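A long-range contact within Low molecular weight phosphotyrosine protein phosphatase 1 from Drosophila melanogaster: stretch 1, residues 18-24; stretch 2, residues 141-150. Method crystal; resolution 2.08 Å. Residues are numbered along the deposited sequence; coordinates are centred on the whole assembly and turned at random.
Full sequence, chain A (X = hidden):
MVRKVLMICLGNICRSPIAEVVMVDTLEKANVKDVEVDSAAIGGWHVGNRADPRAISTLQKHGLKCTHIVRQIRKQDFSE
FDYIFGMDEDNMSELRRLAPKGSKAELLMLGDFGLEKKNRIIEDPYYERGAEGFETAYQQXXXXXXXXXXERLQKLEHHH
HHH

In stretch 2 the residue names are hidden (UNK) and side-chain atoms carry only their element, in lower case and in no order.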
# COMPACT_ATOMS: atom_id res chain seq x y z
N ILE A 18 5.61 -1.92 -2.07
CA ILE A 18 5.20 -3.15 -2.73
C ILE A 18 3.73 -3.05 -3.13
O ILE A 18 3.36 -3.31 -4.27
CB ILE A 18 5.47 -4.36 -1.82
CG1 ILE A 18 6.97 -4.66 -1.72
CG2 ILE A 18 4.69 -5.59 -2.27
CD1 ILE A 18 7.31 -5.68 -0.60
N ALA A 19 2.87 -2.65 -2.17
CA ALA A 19 1.44 -2.55 -2.45
C ALA A 19 1.17 -1.54 -3.55
O ALA A 19 0.29 -1.75 -4.40
CB ALA A 19 0.69 -2.18 -1.16
N GLU A 20 1.92 -0.45 -3.58
CA GLU A 20 1.77 0.51 -4.66
C GLU A 20 2.17 -0.10 -6.00
O GLU A 20 1.46 0.05 -7.00
CB GLU A 20 2.59 1.76 -4.39
CG GLU A 20 2.54 2.74 -5.56
CD GLU A 20 3.58 3.82 -5.46
OE1 GLU A 20 4.38 3.80 -4.49
OE2 GLU A 20 3.57 4.71 -6.32
N VAL A 21 3.31 -0.79 -6.04
CA VAL A 21 3.76 -1.35 -7.31
C VAL A 21 2.84 -2.49 -7.75
O VAL A 21 2.52 -2.63 -8.95
CB VAL A 21 5.23 -1.80 -7.19
CG1 VAL A 21 5.61 -2.66 -8.38
CG2 VAL A 21 6.16 -0.60 -7.09
N VAL A 22 2.40 -3.32 -6.81
CA VAL A 22 1.51 -4.42 -7.17
C VAL A 22 0.18 -3.88 -7.67
O VAL A 22 -0.39 -4.41 -8.63
CB VAL A 22 1.34 -5.38 -5.98
CG1 VAL A 22 0.21 -6.35 -6.22
CG2 VAL A 22 2.63 -6.16 -5.72
N MET A 23 -0.32 -2.79 -7.06
CA MET A 23 -1.61 -2.26 -7.51
C MET A 23 -1.51 -1.73 -8.93
O MET A 23 -2.40 -1.97 -9.76
CB MET A 23 -2.09 -1.17 -6.55
CG MET A 23 -3.51 -0.63 -6.81
SD MET A 23 -4.85 -1.73 -6.23
CE MET A 23 -5.31 -2.47 -7.75
N VAL A 24 -0.41 -1.04 -9.25
CA VAL A 24 -0.23 -0.52 -10.60
C VAL A 24 -0.13 -1.68 -11.60
O VAL A 24 -0.77 -1.66 -12.65
CB VAL A 24 0.99 0.41 -10.67
CG1 VAL A 24 1.37 0.69 -12.11
CG2 VAL A 24 0.66 1.70 -9.98
N UNK A 141 -0.45 -8.71 -1.06
CA UNK A 141 -0.85 -7.59 -1.90
C UNK A 141 -1.38 -8.06 -3.26
O UNK A 141 -2.31 -7.46 -3.80
c UNK A 141 0.35 -6.65 -2.09
s UNK A 141 0.82 -5.81 -0.55
N UNK A 142 -0.77 -9.09 -3.83
CA UNK A 142 -1.26 -9.59 -5.11
C UNK A 142 -2.72 -10.02 -4.99
O UNK A 142 -3.56 -9.67 -5.84
c UNK A 142 1.00 -10.19 -6.00
c UNK A 142 -0.36 -10.74 -5.60
c UNK A 142 -1.01 -11.49 -6.78
N UNK A 143 -3.06 -10.74 -3.92
CA UNK A 143 -4.42 -11.21 -3.73
C UNK A 143 -5.35 -10.06 -3.35
O UNK A 143 -6.44 -9.91 -3.90
c UNK A 143 -4.46 -12.34 -2.70
c UNK A 143 -5.91 -12.71 -2.35
c UNK A 143 -3.67 -13.57 -3.21
N UNK A 144 -4.93 -9.24 -2.38
CA UNK A 144 -5.79 -8.15 -1.90
C UNK A 144 -6.06 -7.13 -3.01
O UNK A 144 -7.20 -6.68 -3.19
c UNK A 144 -5.13 -7.46 -0.70
N UNK A 145 -5.02 -6.73 -3.74
CA UNK A 145 -5.19 -5.69 -4.75
C UNK A 145 -6.16 -6.13 -5.84
O UNK A 145 -7.05 -5.36 -6.23
s UNK A 145 -2.77 -4.29 -4.30
c UNK A 145 -3.84 -5.31 -5.36
N UNK A 146 -5.99 -7.35 -6.35
CA UNK A 146 -6.92 -7.88 -7.33
C UNK A 146 -8.36 -7.81 -6.83
O UNK A 146 -9.25 -7.28 -7.51
c UNK A 146 -6.54 -9.32 -7.67
N UNK A 147 -8.60 -8.33 -5.62
CA UNK A 147 -9.96 -8.40 -5.09
C UNK A 147 -10.56 -7.01 -4.93
O UNK A 147 -11.71 -6.77 -5.33
c UNK A 147 -9.97 -9.16 -3.76
N UNK A 148 -9.80 -6.07 -4.35
CA UNK A 148 -10.27 -4.68 -4.27
C UNK A 148 -10.59 -4.12 -5.65
O UNK A 148 -11.64 -3.50 -5.86
c UNK A 148 -10.86 -0.45 -2.93
c UNK A 148 -9.21 -0.13 -4.64
c UNK A 148 -10.54 -1.79 -2.86
c UNK A 148 -9.55 -2.32 -3.68
c UNK A 148 -8.90 -1.49 -4.56
c UNK A 148 -10.19 0.39 -3.82
c UNK A 148 -9.22 -3.79 -3.61
N UNK A 149 -9.65 -4.27 -6.60
CA UNK A 149 -9.88 -3.77 -7.95
C UNK A 149 -11.15 -4.35 -8.54
O UNK A 149 -11.99 -3.62 -9.10
c UNK A 149 -7.88 -5.98 -11.45
s UNK A 149 -7.56 -4.20 -11.33
c UNK A 149 -8.69 -4.11 -8.85
c UNK A 149 -8.94 -3.73 -10.30
N UNK A 150 -11.32 -5.67 -8.42
CA UNK A 150 -12.50 -6.30 -9.02
C UNK A 150 -13.79 -5.82 -8.36
O UNK A 150 -14.74 -5.45 -9.05
c UNK A 150 -12.36 -7.82 -8.95
c UNK A 150 -11.17 -9.80 -9.92
c UNK A 150 -11.68 -8.41 -10.18
c UNK A 150 -11.12 -10.61 -11.19
n UNK A 150 -10.13 -10.09 -12.14

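Two helical segments, 18-24 and 141-150, pack against each other with their axes 9.2 Å apart at closest approach and their N-to-C directions 51° apart.

Position 141 carries one carbon and then one sulfur; the sulfur sits 3.7 Å from CB of Ala19 and 4.2 Å from CG2 of Ile18. It is Cys141. Its CA-to-CB bond points toward the first helix, and the CA atoms of Cys141 and Ala19 lie just 5.6 Å apart. A short, unbranched side chain suits so close an approach, its sulfur filling the space beside the small alanine.

Position 142 has three side-chain carbons, one bearing the other two. CG1 of Val22 comes within 3.7 Å of the CA at 142 and 3.9 Å of one of the forked carbons. This is Val142, and that carbon is its CG2. Its CA-to-CB bond is set sideways to the contact, so two beta-branched residues meet at a point where Val142 is partly exposed, while Val22 is buried.

Position 143 shows the same three-carbon fork, but its side chain stays 8.4 Å from stretch 1. It is Val143; its CA-to-CB bond points away, and nothing in this contact selects it.

Position 144 has a single side-chain carbon, which does not reach the first helix. It is Ala144, and although it is buried, its burial must come from other parts of the structure.

Position 145 repeats the pattern of one carbon and one sulfur, one helical turn after Cys141. The sulfur lies 3.8 Å from SD of Met23, 4.1 Å from CG1 of Val22 and 4.0 Å from the backbone O of Ala19. It is Cys145, and its CA-to-CB bond points toward stretch 1. The compact thiol fits among these three residues, while the CA atoms of Cys145 and Met23 are 5.7 Å apart.

Position 146 has one side-chain carbon and does not touch stretch 1. It is Ala146, its CA-to-CB bond pointing away.

Position 147 also has one side-chain carbon and no touch on stretch 1, and is Ala147. Alanine is well suited to a helix, but this contact does not explain the choice at either position.

Position 148 has one carbon leading to a ring of six carbons, with no oxygen on the ring. SD of Met23 approaches a ring carbon obliquely at 4.4 Å. It is Phe148, and the carbon is CD1; this modest contact lets the buried ring border the thioether.

Position 149 is an unbranched chain of two carbons, a sulfur and a carbon, and its CB lies 3.9 Å from CE of Met23. It is Met149, so the base of this long side chain meets the tip of the other.

Position 150 has four carbons in a row ending in nitrogen, and does not reach stretch 1. It is Lys150; exposed, it can keep its charged end in a polar setting.

The contact is apolar, with no hydrogen bonds across it, and buries 368 Å² in total. Cysteines one turn apart allow close packing against Ala19 and Val22. The CA-to-CB bond of Met23 starts sideways, but the end of its side chain comes nearer, extending the contact: its CE lies 3.7 Å from O of Cys145 and its SD lies 4.4 Å from CD1 of Phe148.

Stretch 2 141-150: CVVACAAFMK
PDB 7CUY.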